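Local coordinates for carbonic anhydrase (PDB 1DDZ), which probably catalyses the reversible hydration of carbon dioxide to hydrogencarbonate and a proton, as a zinc-dependent beta-class carbonic anhydrase, at residues A[363-371]-A[450-461]. Sequence-based numbering, arbitrary orientation.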
loop_
_atom_site.group_PDB
_atom_site.type_symbol
_atom_site.label_atom_id
_atom_site.label_comp_id
_atom_site.label_asym_id
_atom_site.label_seq_id
_atom_site.Cartn_x
_atom_site.Cartn_y
_atom_site.Cartn_z
ATOM N N PHE A 363 1.297 2.250 -8.498
ATOM C CA PHE A 363 1.362 1.778 -9.883
ATOM C C PHE A 363 -0.046 1.744 -10.522
ATOM O O PHE A 363 -0.264 2.308 -11.609
ATOM C CB PHE A 363 2.065 0.383 -9.914
ATOM C CG PHE A 363 1.680 -0.494 -11.078
ATOM C CD1 PHE A 363 1.076 -1.725 -10.847
ATOM C CD2 PHE A 363 1.907 -0.096 -12.387
ATOM C CE1 PHE A 363 0.695 -2.556 -11.905
ATOM C CE2 PHE A 363 1.527 -0.915 -13.459
ATOM C CZ PHE A 363 0.920 -2.150 -13.209
ATOM N N LEU A 364 -1.009 1.115 -9.843
ATOM C CA LEU A 364 -2.378 1.016 -10.363
ATOM C C LEU A 364 -3.062 2.357 -10.629
ATOM O O LEU A 364 -3.752 2.526 -11.644
ATOM C CB LEU A 364 -3.223 0.167 -9.429
ATOM C CG LEU A 364 -2.789 -1.287 -9.309
ATOM C CD1 LEU A 364 -3.539 -1.979 -8.183
ATOM C CD2 LEU A 364 -3.012 -1.991 -10.645
ATOM N N SER A 365 -2.839 3.328 -9.747
ATOM C CA SER A 365 -3.430 4.660 -9.895
ATOM C C SER A 365 -2.899 5.375 -11.127
ATOM O O SER A 365 -3.667 5.990 -11.863
ATOM C CB SER A 365 -3.215 5.484 -8.617
ATOM O OG SER A 365 -3.870 4.854 -7.508
ATOM N N VAL A 366 -1.591 5.294 -11.365
ATOM C CA VAL A 366 -0.994 5.926 -12.551
ATOM C C VAL A 366 -1.510 5.220 -13.807
ATOM O O VAL A 366 -1.897 5.881 -14.773
ATOM C CB VAL A 366 0.562 5.854 -12.550
ATOM C CG1 VAL A 366 1.111 6.444 -13.812
ATOM C CG2 VAL A 366 1.150 6.611 -11.366
ATOM N N LEU A 367 -1.536 3.882 -13.773
ATOM C CA LEU A 367 -2.005 3.050 -14.892
ATOM C C LEU A 367 -3.435 3.410 -15.265
ATOM O O LEU A 367 -3.716 3.761 -16.408
ATOM C CB LEU A 367 -1.975 1.564 -14.503
ATOM C CG LEU A 367 -1.437 0.465 -15.430
ATOM C CD1 LEU A 367 -2.167 -0.808 -15.134
ATOM C CD2 LEU A 367 -1.564 0.809 -16.897
ATOM N N GLN A 368 -4.335 3.345 -14.292
ATOM C CA GLN A 368 -5.738 3.664 -14.537
ATOM C C GLN A 368 -5.912 5.065 -15.100
ATOM O O GLN A 368 -6.600 5.259 -16.107
ATOM C CB GLN A 368 -6.575 3.527 -13.266
ATOM C CG GLN A 368 -8.039 3.779 -13.562
ATOM C CD GLN A 368 -8.851 4.092 -12.338
ATOM O OE1 GLN A 368 -8.305 4.410 -11.283
ATOM N NE2 GLN A 368 -10.167 4.016 -12.472
ATOM N N TYR A 369 -5.272 6.038 -14.457
ATOM C CA TYR A 369 -5.356 7.413 -14.908
ATOM C C TYR A 369 -4.925 7.548 -16.384
ATOM O O TYR A 369 -5.599 8.201 -17.179
ATOM C CB TYR A 369 -4.503 8.315 -14.021
ATOM C CG TYR A 369 -4.694 9.785 -14.355
ATOM C CD1 TYR A 369 -5.744 10.503 -13.794
ATOM C CD2 TYR A 369 -3.848 10.446 -15.241
ATOM C CE1 TYR A 369 -5.957 11.830 -14.105
ATOM C CE2 TYR A 369 -4.050 11.787 -15.562
ATOM C CZ TYR A 369 -5.110 12.476 -14.983
ATOM O OH TYR A 369 -5.332 13.805 -15.284
ATOM N N ALA A 370 -3.821 6.897 -16.752
ATOM C CA ALA A 370 -3.296 6.964 -18.119
ATOM C C ALA A 370 -4.114 6.201 -19.145
ATOM O O ALA A 370 -4.424 6.715 -20.210
ATOM C CB ALA A 370 -1.859 6.462 -18.141
ATOM N N VAL A 371 -4.431 4.956 -18.831
ATOM C CA VAL A 371 -5.182 4.096 -19.728
ATOM C C VAL A 371 -6.661 4.454 -19.818
ATOM O O VAL A 371 -7.182 4.649 -20.906
ATOM C CB VAL A 371 -5.052 2.597 -19.301
ATOM C CG1 VAL A 371 -5.898 1.692 -20.192
ATOM C CG2 VAL A 371 -3.592 2.156 -19.345
ATOM N N ILE A 450 -7.359 -3.231 -15.426
ATOM C CA ILE A 450 -7.304 -1.986 -16.198
ATOM C C ILE A 450 -6.998 -2.214 -17.677
ATOM O O ILE A 450 -7.725 -1.746 -18.544
ATOM C CB ILE A 450 -6.262 -1.013 -15.553
ATOM C CG1 ILE A 450 -6.680 -0.693 -14.111
ATOM C CG2 ILE A 450 -6.114 0.241 -16.374
ATOM C CD1 ILE A 450 -5.616 -0.011 -13.246
ATOM N N VAL A 451 -5.943 -2.967 -17.977
ATOM C CA VAL A 451 -5.584 -3.238 -19.370
ATOM C C VAL A 451 -6.554 -4.245 -19.997
ATOM O O VAL A 451 -6.917 -4.100 -21.149
ATOM C CB VAL A 451 -4.101 -3.712 -19.505
ATOM C CG1 VAL A 451 -3.781 -4.132 -20.924
ATOM C CG2 VAL A 451 -3.189 -2.598 -19.115
ATOM N N GLN A 452 -6.995 -5.235 -19.228
ATOM C CA GLN A 452 -7.941 -6.229 -19.738
ATOM C C GLN A 452 -9.269 -5.565 -20.120
ATOM O O GLN A 452 -9.818 -5.827 -21.193
ATOM C CB GLN A 452 -8.154 -7.345 -18.722
ATOM C CG GLN A 452 -6.976 -8.287 -18.589
ATOM C CD GLN A 452 -6.716 -9.079 -19.864
ATOM O OE1 GLN A 452 -7.609 -9.729 -20.398
ATOM N NE2 GLN A 452 -5.484 -9.031 -20.350
ATOM N N ASP A 453 -9.755 -4.656 -19.277
ATOM C CA ASP A 453 -10.994 -3.930 -19.575
ATOM C C ASP A 453 -10.836 -3.103 -20.840
ATOM O O ASP A 453 -11.692 -3.124 -21.725
ATOM C CB ASP A 453 -11.369 -2.986 -18.432
ATOM C CG ASP A 453 -11.980 -3.707 -17.250
ATOM O OD1 ASP A 453 -12.279 -4.914 -17.363
ATOM O OD2 ASP A 453 -12.158 -3.067 -16.190
ATOM N N ALA A 454 -9.727 -2.382 -20.937
ATOM C CA ALA A 454 -9.493 -1.556 -22.107
ATOM C C ALA A 454 -9.458 -2.402 -23.360
ATOM O O ALA A 454 -10.068 -2.042 -24.370
ATOM C CB ALA A 454 -8.200 -0.784 -21.965
ATOM N N TRP A 455 -8.754 -3.534 -23.297
ATOM C CA TRP A 455 -8.634 -4.421 -24.451
ATOM C C TRP A 455 -9.962 -4.963 -24.908
ATOM O O TRP A 455 -10.341 -4.774 -26.069
ATOM C CB TRP A 455 -7.677 -5.585 -24.188
ATOM C CG TRP A 455 -6.261 -5.212 -24.409
ATOM C CD1 TRP A 455 -5.793 -4.140 -25.123
ATOM C CD2 TRP A 455 -5.113 -5.907 -23.936
ATOM N NE1 TRP A 455 -4.430 -4.130 -25.124
ATOM C CE2 TRP A 455 -3.978 -5.207 -24.407
ATOM C CE3 TRP A 455 -4.928 -7.064 -23.168
ATOM C CZ2 TRP A 455 -2.675 -5.623 -24.138
ATOM C CZ3 TRP A 455 -3.634 -7.480 -22.901
ATOM C CH2 TRP A 455 -2.521 -6.759 -23.389
ATOM N N ASP A 456 -10.694 -5.628 -24.019
ATOM C CA ASP A 456 -11.962 -6.157 -24.472
ATOM C C ASP A 456 -13.046 -5.081 -24.672
ATOM O O ASP A 456 -14.192 -5.385 -24.997
ATOM C CB ASP A 456 -12.402 -7.402 -23.684
ATOM C CG ASP A 456 -12.502 -7.163 -22.223
ATOM O OD1 ASP A 456 -12.145 -8.077 -21.453
ATOM O OD2 ASP A 456 -12.965 -6.076 -21.839
ATOM N N ALA A 457 -12.650 -3.821 -24.498
ATOM C CA ALA A 457 -13.513 -2.672 -24.744
ATOM C C ALA A 457 -13.131 -2.177 -26.147
ATOM O O ALA A 457 -13.670 -1.181 -26.638
ATOM C CB ALA A 457 -13.255 -1.570 -23.731
ATOM N N GLY A 458 -12.155 -2.850 -26.760
ATOM C CA GLY A 458 -11.694 -2.498 -28.095
ATOM C C GLY A 458 -10.843 -1.244 -28.178
ATOM O O GLY A 458 -10.736 -0.630 -29.238
ATOM N N GLN A 459 -10.228 -0.863 -27.066
ATOM C CA GLN A 459 -9.387 0.328 -27.009
ATOM C C GLN A 459 -7.944 -0.019 -27.438
ATOM O O GLN A 459 -7.371 -0.987 -26.927
ATOM C CB GLN A 459 -9.417 0.854 -25.566
ATOM C CG GLN A 459 -8.616 2.116 -25.286
ATOM C CD GLN A 459 -8.725 2.560 -23.836
ATOM O OE1 GLN A 459 -9.797 2.523 -23.247
ATOM N NE2 GLN A 459 -7.617 2.990 -23.260
ATOM N N GLU A 460 -7.368 0.753 -28.370
ATOM C CA GLU A 460 -5.989 0.524 -28.837
ATOM C C GLU A 460 -5.040 0.751 -27.670
ATOM O O GLU A 460 -4.910 1.874 -27.185
ATOM C CB GLU A 460 -5.584 1.505 -29.937
ATOM C CG GLU A 460 -6.100 1.218 -31.316
ATOM C CD GLU A 460 -5.758 2.335 -32.302
ATOM O OE1 GLU A 460 -5.327 2.008 -33.430
ATOM O OE2 GLU A 460 -5.923 3.533 -31.960
ATOM N N LEU A 461 -4.366 -0.302 -27.233
ATOM C CA LEU A 461 -3.437 -0.193 -26.137
ATOM C C LEU A 461 -2.342 -1.230 -26.289
ATOM O O LEU A 461 -2.559 -2.415 -26.085
ATOM C CB LEU A 461 -4.160 -0.393 -24.805
ATOM C CG LEU A 461 -3.265 -0.315 -23.565
ATOM C CD1 LEU A 461 -2.714 1.094 -23.386
ATOM C CD2 LEU A 461 -4.090 -0.680 -22.377
#
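Ile-450 supplies the main apolar contact between the two helices. Its side chain is a knob in a hole formed by Leu-364, Leu-367, Gln-368 and Val-371. CG1 lies anti to the carbonyl carbon (chi1 -60°), which sends CD1 along the partner helix to the upstream side of the hole. There CD1 meets CB of Gln-368 at 3.7 Å and CD1 of Leu-367 at 4.0 Å. On the downstream side, CG2 of Ile-450 rests 3.9 Å from CB of Val-371. One turn on, CG1 of Val-371 touches CB of Ala-454 at 3.8 Å. The same methyl meets CD2 of Leu-461, the two side chains crossing at about a right angle.

The one hydrogen bond between the segments comes from Gln-459. Its chain is extended, with CG anti to the backbone N, and NE2 donates to O of Val-371 at 2.9 Å. The acceptor lies near the amide plane of Gln-459, but NE2 sits above the carbonyl plane of Val-371. A leucine here would probably leave this carbonyl without its amide donor and the loop less firmly tied to the helix.

Gly-458 closes the second helix in a Schellman motif, and the chain turns back toward the first. Trp-455 braces this turn: NE1 donates to O of Leu-461 at 2.7 Å, nearly straight at 166°, on a lone pair. CG1 of Val-451 covers one ring face. The amide of Gln-368 bonds outside the pair, OE1 accepting from N of Ile-148 and NE2 donating to O of Leu-145.

The helix axes run nearly parallel, 17° apart. Helix 361-373 leads into strand 378-384, and helix 449-456 into the neighbouring parallel strand 462-468. Neighbouring helices packed in parallel beside a parallel sheet are typical of alpha/beta folds, here the alpha-beta-alpha fold of a beta-class carbonic anhydrase.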